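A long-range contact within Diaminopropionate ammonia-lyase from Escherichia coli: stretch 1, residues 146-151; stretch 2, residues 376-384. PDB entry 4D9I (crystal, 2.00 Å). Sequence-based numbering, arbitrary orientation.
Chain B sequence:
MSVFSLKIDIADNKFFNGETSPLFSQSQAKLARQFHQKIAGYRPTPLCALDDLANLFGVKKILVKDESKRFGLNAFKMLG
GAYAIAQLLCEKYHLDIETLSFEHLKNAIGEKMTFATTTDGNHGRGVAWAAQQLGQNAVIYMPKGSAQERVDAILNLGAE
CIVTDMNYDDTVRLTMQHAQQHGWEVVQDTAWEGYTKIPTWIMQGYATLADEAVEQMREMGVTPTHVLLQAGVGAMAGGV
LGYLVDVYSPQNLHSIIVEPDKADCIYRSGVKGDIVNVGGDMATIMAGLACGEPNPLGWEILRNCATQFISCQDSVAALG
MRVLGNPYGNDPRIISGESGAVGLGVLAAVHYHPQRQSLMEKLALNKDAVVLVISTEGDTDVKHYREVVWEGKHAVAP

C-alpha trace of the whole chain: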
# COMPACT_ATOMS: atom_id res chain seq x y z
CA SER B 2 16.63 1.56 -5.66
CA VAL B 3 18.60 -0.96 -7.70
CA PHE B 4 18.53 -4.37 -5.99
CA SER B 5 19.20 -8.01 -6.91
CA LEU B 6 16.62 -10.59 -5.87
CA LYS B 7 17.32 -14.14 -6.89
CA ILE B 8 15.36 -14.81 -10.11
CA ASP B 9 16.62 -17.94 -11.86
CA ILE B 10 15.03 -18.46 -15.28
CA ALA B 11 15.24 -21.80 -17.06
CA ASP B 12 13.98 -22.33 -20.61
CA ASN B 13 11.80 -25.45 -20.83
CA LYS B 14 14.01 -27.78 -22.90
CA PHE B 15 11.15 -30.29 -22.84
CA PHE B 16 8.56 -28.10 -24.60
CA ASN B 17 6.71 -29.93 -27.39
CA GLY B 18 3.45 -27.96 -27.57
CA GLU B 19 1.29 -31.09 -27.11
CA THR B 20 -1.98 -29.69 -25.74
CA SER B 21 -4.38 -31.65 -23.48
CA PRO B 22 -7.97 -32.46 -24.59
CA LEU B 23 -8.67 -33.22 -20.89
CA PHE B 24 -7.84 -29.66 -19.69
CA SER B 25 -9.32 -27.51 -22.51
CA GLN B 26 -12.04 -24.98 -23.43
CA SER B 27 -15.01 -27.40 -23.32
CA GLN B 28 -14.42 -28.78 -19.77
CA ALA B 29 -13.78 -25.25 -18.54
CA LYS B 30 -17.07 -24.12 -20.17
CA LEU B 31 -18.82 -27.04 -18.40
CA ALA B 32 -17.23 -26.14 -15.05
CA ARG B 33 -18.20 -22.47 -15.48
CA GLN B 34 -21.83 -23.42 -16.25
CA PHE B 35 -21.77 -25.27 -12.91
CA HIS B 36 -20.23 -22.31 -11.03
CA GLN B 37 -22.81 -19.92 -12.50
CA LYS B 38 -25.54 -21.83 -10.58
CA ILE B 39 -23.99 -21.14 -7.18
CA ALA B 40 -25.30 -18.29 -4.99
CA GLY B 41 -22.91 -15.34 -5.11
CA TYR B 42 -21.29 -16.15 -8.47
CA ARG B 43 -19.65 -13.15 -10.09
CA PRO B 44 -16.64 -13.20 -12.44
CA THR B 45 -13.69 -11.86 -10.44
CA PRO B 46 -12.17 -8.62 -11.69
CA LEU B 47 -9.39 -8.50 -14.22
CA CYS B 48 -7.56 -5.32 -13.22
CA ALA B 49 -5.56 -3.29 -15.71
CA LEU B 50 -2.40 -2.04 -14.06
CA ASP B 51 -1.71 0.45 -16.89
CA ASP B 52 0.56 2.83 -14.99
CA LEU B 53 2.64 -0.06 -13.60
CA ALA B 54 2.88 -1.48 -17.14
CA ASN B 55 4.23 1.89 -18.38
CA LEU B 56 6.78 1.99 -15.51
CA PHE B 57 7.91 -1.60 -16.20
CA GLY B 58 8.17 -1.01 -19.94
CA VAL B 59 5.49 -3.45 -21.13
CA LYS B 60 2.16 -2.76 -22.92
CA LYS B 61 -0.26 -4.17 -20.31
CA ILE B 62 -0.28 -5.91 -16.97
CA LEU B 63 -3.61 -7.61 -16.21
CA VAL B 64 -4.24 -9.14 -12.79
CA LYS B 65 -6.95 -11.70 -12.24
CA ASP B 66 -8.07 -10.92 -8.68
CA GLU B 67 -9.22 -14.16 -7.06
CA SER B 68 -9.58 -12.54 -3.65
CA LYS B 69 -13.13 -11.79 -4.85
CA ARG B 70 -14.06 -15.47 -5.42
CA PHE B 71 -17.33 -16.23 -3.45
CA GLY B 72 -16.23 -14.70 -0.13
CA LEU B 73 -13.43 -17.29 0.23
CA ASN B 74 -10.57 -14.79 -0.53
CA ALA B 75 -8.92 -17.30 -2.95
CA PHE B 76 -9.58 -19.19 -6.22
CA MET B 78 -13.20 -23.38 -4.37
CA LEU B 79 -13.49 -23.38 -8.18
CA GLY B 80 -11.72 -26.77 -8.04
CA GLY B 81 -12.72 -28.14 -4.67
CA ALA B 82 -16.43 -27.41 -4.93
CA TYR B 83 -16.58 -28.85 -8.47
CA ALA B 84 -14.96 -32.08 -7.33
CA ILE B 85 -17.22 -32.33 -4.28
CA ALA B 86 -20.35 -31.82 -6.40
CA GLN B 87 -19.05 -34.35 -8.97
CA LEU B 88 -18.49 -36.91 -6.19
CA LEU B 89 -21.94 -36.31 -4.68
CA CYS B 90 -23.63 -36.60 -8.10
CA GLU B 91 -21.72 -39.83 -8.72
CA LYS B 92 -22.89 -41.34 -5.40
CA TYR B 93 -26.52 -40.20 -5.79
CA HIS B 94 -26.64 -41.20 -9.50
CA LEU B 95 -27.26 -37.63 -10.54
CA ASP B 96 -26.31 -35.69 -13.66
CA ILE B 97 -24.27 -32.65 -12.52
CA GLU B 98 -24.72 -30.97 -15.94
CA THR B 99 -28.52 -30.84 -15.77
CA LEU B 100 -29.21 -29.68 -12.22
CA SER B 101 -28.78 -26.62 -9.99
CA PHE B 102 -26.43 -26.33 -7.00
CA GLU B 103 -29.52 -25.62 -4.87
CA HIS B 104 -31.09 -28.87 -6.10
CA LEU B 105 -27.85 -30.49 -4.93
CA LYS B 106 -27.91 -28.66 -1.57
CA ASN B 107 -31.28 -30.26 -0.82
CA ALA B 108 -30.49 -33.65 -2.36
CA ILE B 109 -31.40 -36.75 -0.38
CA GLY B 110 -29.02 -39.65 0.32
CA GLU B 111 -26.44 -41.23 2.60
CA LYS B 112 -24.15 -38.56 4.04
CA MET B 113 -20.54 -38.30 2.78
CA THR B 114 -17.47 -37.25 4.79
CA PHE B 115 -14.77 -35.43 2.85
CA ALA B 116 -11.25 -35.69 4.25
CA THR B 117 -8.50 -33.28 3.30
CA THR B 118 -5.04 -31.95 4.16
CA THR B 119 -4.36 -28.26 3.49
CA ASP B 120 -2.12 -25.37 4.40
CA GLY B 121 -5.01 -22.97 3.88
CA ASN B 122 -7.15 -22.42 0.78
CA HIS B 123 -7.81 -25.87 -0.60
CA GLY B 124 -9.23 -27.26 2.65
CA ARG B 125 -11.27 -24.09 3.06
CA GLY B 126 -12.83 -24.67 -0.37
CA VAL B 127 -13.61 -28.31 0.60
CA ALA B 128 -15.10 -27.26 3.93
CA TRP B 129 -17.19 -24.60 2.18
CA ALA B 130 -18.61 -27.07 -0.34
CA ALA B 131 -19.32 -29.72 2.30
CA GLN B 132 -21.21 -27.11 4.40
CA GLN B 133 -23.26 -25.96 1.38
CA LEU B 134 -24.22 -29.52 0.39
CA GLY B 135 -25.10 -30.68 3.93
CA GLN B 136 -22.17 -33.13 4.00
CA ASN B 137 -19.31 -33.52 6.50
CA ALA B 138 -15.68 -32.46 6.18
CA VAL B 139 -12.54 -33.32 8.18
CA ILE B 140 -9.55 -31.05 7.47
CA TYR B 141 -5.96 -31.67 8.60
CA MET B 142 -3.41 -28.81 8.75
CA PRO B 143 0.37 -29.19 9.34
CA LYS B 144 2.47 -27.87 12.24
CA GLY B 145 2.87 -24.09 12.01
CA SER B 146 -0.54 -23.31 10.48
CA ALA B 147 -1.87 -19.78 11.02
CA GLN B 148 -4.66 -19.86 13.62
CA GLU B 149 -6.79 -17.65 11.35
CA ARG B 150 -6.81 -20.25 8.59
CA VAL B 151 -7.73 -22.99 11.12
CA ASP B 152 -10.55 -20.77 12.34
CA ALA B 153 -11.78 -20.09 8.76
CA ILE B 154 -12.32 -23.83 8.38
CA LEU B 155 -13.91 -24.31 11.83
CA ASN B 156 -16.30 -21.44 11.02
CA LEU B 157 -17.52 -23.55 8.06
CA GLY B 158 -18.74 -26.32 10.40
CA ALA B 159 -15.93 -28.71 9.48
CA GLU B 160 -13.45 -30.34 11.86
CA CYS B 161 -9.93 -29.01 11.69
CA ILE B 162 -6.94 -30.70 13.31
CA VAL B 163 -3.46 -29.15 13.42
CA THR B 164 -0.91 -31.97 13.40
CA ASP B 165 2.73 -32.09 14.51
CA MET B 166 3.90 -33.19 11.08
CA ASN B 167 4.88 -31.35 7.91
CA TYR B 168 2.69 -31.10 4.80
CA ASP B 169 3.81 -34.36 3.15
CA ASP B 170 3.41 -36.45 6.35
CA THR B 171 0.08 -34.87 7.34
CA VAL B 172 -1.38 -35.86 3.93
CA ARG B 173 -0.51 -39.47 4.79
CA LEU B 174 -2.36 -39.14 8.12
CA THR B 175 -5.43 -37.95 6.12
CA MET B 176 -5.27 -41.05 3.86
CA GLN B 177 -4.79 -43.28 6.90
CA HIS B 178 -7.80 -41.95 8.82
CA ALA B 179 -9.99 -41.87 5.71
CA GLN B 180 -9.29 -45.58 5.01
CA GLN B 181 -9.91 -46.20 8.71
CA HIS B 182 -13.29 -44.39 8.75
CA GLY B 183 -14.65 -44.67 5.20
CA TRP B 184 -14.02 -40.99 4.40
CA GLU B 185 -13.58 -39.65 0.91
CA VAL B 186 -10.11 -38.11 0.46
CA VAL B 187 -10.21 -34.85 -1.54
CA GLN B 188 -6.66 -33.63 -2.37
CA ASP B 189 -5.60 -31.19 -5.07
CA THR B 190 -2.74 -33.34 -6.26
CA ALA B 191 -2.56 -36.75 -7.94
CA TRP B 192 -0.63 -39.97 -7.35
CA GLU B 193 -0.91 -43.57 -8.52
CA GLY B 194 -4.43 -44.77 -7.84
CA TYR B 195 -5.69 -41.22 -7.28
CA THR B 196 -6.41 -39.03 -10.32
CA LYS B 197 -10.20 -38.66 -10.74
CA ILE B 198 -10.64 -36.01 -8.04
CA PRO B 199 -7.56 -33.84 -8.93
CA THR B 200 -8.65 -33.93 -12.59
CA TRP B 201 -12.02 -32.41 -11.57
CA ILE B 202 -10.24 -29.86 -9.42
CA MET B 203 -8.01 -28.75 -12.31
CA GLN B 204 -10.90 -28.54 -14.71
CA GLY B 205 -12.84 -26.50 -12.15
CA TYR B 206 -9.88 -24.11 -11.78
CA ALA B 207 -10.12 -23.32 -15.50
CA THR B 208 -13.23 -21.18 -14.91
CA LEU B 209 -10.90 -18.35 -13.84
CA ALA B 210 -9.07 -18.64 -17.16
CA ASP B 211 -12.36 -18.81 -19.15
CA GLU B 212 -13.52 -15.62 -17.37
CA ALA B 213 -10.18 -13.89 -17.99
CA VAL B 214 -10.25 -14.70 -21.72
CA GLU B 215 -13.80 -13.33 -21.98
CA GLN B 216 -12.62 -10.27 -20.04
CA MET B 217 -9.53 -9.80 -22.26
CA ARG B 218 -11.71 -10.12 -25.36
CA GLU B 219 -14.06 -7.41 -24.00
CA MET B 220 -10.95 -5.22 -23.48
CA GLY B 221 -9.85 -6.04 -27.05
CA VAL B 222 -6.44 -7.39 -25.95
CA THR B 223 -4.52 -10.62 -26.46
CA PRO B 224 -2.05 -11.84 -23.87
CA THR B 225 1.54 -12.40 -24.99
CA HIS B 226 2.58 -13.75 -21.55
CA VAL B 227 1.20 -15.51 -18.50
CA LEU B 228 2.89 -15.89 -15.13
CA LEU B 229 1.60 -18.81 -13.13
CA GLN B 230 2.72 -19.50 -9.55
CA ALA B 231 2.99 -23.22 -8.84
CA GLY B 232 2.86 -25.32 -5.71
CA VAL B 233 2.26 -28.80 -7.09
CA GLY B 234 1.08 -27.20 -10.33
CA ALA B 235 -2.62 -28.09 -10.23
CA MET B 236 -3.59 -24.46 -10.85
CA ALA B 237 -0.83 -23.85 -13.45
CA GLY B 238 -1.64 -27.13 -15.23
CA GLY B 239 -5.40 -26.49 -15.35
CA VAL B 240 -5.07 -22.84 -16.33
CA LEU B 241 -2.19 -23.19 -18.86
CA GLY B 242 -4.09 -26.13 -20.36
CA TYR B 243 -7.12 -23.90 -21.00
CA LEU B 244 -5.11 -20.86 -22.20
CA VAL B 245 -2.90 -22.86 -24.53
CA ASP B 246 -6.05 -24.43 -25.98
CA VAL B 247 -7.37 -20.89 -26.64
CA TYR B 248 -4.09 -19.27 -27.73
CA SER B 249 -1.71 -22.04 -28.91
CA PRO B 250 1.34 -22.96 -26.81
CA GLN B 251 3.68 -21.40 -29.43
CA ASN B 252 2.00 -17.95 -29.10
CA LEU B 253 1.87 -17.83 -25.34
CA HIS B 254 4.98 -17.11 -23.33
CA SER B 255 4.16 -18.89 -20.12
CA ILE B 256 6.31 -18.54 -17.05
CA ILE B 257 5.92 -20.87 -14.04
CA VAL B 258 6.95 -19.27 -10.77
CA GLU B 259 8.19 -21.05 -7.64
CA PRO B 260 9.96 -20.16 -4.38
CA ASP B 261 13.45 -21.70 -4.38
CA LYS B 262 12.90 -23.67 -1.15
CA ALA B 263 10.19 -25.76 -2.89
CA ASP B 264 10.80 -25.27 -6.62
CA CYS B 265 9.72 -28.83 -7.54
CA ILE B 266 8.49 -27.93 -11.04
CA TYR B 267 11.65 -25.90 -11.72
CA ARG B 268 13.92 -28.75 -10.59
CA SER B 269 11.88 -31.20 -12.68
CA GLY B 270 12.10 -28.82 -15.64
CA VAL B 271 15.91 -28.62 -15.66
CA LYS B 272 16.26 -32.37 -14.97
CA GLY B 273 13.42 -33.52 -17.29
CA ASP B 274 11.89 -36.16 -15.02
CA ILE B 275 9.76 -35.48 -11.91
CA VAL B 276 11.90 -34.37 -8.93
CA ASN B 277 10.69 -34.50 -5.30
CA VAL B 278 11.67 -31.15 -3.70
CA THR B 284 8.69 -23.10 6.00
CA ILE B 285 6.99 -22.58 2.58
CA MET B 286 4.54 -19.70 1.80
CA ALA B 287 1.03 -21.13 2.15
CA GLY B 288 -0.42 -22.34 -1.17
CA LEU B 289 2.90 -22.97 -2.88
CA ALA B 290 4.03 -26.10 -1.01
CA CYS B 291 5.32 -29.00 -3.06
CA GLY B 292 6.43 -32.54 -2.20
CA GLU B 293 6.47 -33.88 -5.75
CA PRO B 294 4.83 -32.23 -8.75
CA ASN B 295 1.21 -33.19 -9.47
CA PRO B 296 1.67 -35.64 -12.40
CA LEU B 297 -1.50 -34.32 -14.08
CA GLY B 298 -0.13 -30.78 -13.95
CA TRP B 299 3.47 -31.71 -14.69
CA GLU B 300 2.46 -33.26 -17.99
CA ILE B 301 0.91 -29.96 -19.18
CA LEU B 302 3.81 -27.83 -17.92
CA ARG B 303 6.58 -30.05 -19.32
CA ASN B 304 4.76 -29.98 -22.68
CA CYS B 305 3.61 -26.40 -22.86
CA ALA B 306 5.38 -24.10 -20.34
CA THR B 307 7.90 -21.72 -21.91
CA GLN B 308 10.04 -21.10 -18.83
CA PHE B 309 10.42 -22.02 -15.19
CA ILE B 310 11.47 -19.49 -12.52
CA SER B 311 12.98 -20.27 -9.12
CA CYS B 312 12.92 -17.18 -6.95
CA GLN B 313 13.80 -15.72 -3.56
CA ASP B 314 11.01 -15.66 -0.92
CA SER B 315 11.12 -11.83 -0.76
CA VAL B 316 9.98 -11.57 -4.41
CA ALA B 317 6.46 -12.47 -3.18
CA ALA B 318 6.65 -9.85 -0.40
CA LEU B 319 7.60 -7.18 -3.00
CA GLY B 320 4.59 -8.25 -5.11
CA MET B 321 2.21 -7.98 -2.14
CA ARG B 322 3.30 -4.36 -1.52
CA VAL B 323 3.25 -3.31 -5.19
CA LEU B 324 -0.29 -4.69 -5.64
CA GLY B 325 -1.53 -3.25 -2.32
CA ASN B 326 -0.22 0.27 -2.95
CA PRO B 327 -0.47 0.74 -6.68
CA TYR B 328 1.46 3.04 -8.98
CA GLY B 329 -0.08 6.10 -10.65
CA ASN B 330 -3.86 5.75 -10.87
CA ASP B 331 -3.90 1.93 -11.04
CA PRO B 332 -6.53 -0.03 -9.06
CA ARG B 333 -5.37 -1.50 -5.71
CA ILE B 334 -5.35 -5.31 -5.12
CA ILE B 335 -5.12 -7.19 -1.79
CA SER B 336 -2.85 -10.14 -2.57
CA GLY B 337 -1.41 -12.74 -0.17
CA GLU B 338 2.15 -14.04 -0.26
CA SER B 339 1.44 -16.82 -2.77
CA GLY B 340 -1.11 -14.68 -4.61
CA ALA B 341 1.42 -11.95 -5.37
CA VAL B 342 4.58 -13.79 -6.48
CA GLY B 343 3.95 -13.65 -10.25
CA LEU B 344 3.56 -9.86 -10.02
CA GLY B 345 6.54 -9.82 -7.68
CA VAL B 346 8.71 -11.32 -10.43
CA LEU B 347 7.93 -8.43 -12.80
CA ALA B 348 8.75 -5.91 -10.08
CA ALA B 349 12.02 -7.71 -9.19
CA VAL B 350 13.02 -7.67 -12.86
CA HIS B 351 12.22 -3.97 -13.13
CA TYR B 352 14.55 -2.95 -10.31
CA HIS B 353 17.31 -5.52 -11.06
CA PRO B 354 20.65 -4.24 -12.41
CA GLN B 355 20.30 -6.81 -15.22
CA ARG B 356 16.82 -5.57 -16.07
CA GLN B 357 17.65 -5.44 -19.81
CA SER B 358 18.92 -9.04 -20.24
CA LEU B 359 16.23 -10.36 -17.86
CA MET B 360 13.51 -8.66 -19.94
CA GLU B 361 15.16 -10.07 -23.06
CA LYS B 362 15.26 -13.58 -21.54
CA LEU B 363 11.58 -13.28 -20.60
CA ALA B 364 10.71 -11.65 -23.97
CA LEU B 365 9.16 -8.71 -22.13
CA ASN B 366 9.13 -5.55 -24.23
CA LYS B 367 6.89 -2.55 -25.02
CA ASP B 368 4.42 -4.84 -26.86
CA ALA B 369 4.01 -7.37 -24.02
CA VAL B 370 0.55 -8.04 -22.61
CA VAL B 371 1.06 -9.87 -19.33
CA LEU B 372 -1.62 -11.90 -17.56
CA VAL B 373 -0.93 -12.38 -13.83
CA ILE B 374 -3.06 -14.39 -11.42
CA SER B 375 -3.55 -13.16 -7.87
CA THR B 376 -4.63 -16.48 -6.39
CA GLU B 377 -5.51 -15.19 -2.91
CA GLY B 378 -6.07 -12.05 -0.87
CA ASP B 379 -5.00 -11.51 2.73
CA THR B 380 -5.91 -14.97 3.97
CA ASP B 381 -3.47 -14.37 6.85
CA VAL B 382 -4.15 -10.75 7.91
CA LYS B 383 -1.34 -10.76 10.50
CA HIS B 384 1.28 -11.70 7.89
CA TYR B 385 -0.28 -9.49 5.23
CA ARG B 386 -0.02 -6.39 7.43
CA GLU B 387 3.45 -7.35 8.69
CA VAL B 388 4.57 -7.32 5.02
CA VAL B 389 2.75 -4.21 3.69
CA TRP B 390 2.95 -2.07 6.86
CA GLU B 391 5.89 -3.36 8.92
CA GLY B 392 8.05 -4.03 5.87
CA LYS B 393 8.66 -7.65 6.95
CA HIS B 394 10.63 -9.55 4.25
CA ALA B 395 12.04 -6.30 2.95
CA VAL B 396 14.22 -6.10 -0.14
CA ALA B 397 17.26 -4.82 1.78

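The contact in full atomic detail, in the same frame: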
# COMPACT_ATOMS: atom_id res chain seq x y z
N SER B 146 0.62 -23.94 11.11
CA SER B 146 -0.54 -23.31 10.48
C SER B 146 -1.09 -22.10 11.22
O SER B 146 -1.32 -22.15 12.42
CB SER B 146 -1.68 -24.33 10.29
OG SER B 146 -1.41 -25.18 9.21
N ALA B 147 -1.33 -21.02 10.48
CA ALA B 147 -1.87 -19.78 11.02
C ALA B 147 -3.23 -20.06 11.63
O ALA B 147 -4.11 -20.62 10.97
CB ALA B 147 -1.99 -18.73 9.92
N GLN B 148 -3.40 -19.67 12.89
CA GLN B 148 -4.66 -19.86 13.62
C GLN B 148 -5.87 -19.33 12.86
O GLN B 148 -6.95 -19.93 12.92
CB GLN B 148 -4.58 -19.19 15.00
CG GLN B 148 -5.66 -19.62 15.97
CD GLN B 148 -5.50 -21.05 16.43
OE1 GLN B 148 -6.28 -21.93 16.07
NE2 GLN B 148 -4.46 -21.29 17.24
N GLU B 149 -5.70 -18.22 12.14
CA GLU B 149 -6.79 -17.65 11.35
C GLU B 149 -7.31 -18.61 10.30
O GLU B 149 -8.52 -18.68 10.07
CB GLU B 149 -6.37 -16.34 10.68
CG GLU B 149 -7.52 -15.62 10.00
CD GLU B 149 -7.12 -14.35 9.27
OE1 GLU B 149 -5.96 -13.92 9.38
OE2 GLU B 149 -7.98 -13.78 8.58
N ARG B 150 -6.41 -19.33 9.65
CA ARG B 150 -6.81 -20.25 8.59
C ARG B 150 -7.54 -21.48 9.18
O ARG B 150 -8.52 -21.97 8.60
CB ARG B 150 -5.61 -20.66 7.74
CG ARG B 150 -5.00 -19.52 6.94
CD ARG B 150 -3.79 -19.99 6.15
NE ARG B 150 -3.41 -18.98 5.17
CZ ARG B 150 -2.22 -18.39 5.09
NH1 ARG B 150 -1.22 -18.73 5.90
NH2 ARG B 150 -2.02 -17.48 4.16
N VAL B 151 -7.06 -21.94 10.34
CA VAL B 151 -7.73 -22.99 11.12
C VAL B 151 -9.16 -22.55 11.42
O VAL B 151 -10.12 -23.25 11.12
CB VAL B 151 -6.98 -23.26 12.45
CG1 VAL B 151 -7.77 -24.20 13.35
CG2 VAL B 151 -5.58 -23.80 12.17
N THR B 376 -3.86 -15.29 -6.80
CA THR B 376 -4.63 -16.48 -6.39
C THR B 376 -5.32 -16.34 -5.04
O THR B 376 -6.26 -17.09 -4.75
CB THR B 376 -3.71 -17.71 -6.34
OG1 THR B 376 -2.51 -17.33 -5.67
CG2 THR B 376 -3.40 -18.18 -7.76
N GLU B 377 -4.87 -15.40 -4.21
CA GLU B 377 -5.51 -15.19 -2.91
C GLU B 377 -5.34 -13.76 -2.44
O GLU B 377 -4.38 -13.09 -2.84
CB GLU B 377 -4.94 -16.13 -1.83
CG GLU B 377 -3.43 -15.96 -1.60
CD GLU B 377 -2.94 -16.59 -0.29
OE1 GLU B 377 -3.67 -17.38 0.37
OE2 GLU B 377 -1.77 -16.30 0.07
N GLY B 378 -6.26 -13.30 -1.58
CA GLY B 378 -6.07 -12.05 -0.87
C GLY B 378 -5.34 -12.29 0.44
O GLY B 378 -4.55 -13.24 0.56
N ASP B 379 -5.64 -11.45 1.43
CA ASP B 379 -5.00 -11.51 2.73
C ASP B 379 -5.61 -12.61 3.62
O ASP B 379 -6.26 -12.34 4.63
CB ASP B 379 -5.07 -10.14 3.42
CG ASP B 379 -6.49 -9.59 3.49
OD1 ASP B 379 -7.38 -10.13 2.80
OD2 ASP B 379 -6.71 -8.60 4.22
N THR B 380 -5.37 -13.86 3.23
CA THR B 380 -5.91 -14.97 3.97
C THR B 380 -5.29 -15.09 5.37
O THR B 380 -5.87 -15.70 6.24
CB THR B 380 -5.75 -16.27 3.16
OG1 THR B 380 -4.38 -16.43 2.79
CG2 THR B 380 -6.61 -16.20 1.89
N ASP B 381 -4.10 -14.51 5.55
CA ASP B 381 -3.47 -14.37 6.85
C ASP B 381 -3.26 -12.86 7.09
O ASP B 381 -2.27 -12.30 6.63
CB ASP B 381 -2.13 -15.12 6.88
CG ASP B 381 -1.38 -14.98 8.21
OD1 ASP B 381 -1.69 -14.07 9.01
OD2 ASP B 381 -0.46 -15.77 8.46
N VAL B 382 -4.19 -12.22 7.79
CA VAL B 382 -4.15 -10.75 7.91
C VAL B 382 -2.95 -10.24 8.71
O VAL B 382 -2.45 -9.13 8.46
CB VAL B 382 -5.48 -10.14 8.42
CG1 VAL B 382 -6.64 -10.51 7.50
CG2 VAL B 382 -5.77 -10.57 9.85
N LYS B 383 -2.50 -11.06 9.67
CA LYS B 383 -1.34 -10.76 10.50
C LYS B 383 -0.11 -10.63 9.61
O LYS B 383 0.56 -9.61 9.62
CB LYS B 383 -1.13 -11.89 11.52
CG LYS B 383 -0.27 -11.53 12.72
CD LYS B 383 -0.44 -12.60 13.80
CE LYS B 383 0.48 -12.36 14.99
NZ LYS B 383 1.89 -12.14 14.55
N HIS B 384 0.15 -11.67 8.83
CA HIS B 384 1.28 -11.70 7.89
C HIS B 384 1.16 -10.63 6.82
O HIS B 384 2.16 -9.97 6.44
CB HIS B 384 1.36 -13.12 7.29
CG HIS B 384 2.42 -13.28 6.24
ND1 HIS B 384 3.73 -13.36 6.54
CD2 HIS B 384 2.32 -13.37 4.86
CE1 HIS B 384 4.44 -13.49 5.41
NE2 HIS B 384 3.58 -13.49 4.37
O HOH W 1 -3.59 -14.12 10.70
O HOH W 2 -8.18 -13.25 6.05
O HOH W 3 0.94 -17.07 6.62

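Two carboxylates face each other across this contact, E149 OE1 lying 4.3 Å from D381 OD1, and water 1 bridges them, donating to both, at 2.7 Å to E149 OE1 and 2.5 Å to D381 OD1. Two helix starts meet here, more than 220 residues apart in sequence: A147 and D381 each occupy an N-cap position, and the nearest CA atoms across the stretches are those of E149 and D381, 6.5 Å apart. E149 points toward the other stretch with chi1 and chi2 both t, an extended chain that carries its carboxylate to the first turn of the second helix. There V382 N donates to E149 OE1 (2.9 Å, 166°), so a free backbone amide is satisfied by a side chain from the other stretch. D381 caps the same helix from within, its OD1 accepting from H384 N at 3.0 Å. Water 2 extends the link, donating to E149 OE2 (2.6 Å) and to D379 O (2.6 Å).

R150 leaves its backbone sideways, but its long side chain brings the guanidinium in. NH2 of R150 donates to T380 OG1 (2.9 Å, 162°), near the guanidinium plane; the T380 hydroxyl in turn donates to E377 OE1 at 2.7 Å, a relay that buried T380 can serve by accepting and donating at once. D381 CB covers one face of the guanidinium, 3.6 Å from R150 NH2. The long salt bridge from R150 NH1 to D381 OD2 (4.0 Å) is purely electrostatic, since the oxygen lies well out of plane; water 3 connects the pair, accepting from R150 NH1 (2.8 Å) and donating to D381 OD2 (2.7 Å). The small A147 fits close by, its CB 3.6 Å from D381 OD2. The contact buries 309 Å² in total, with R150 and E149 contributing most.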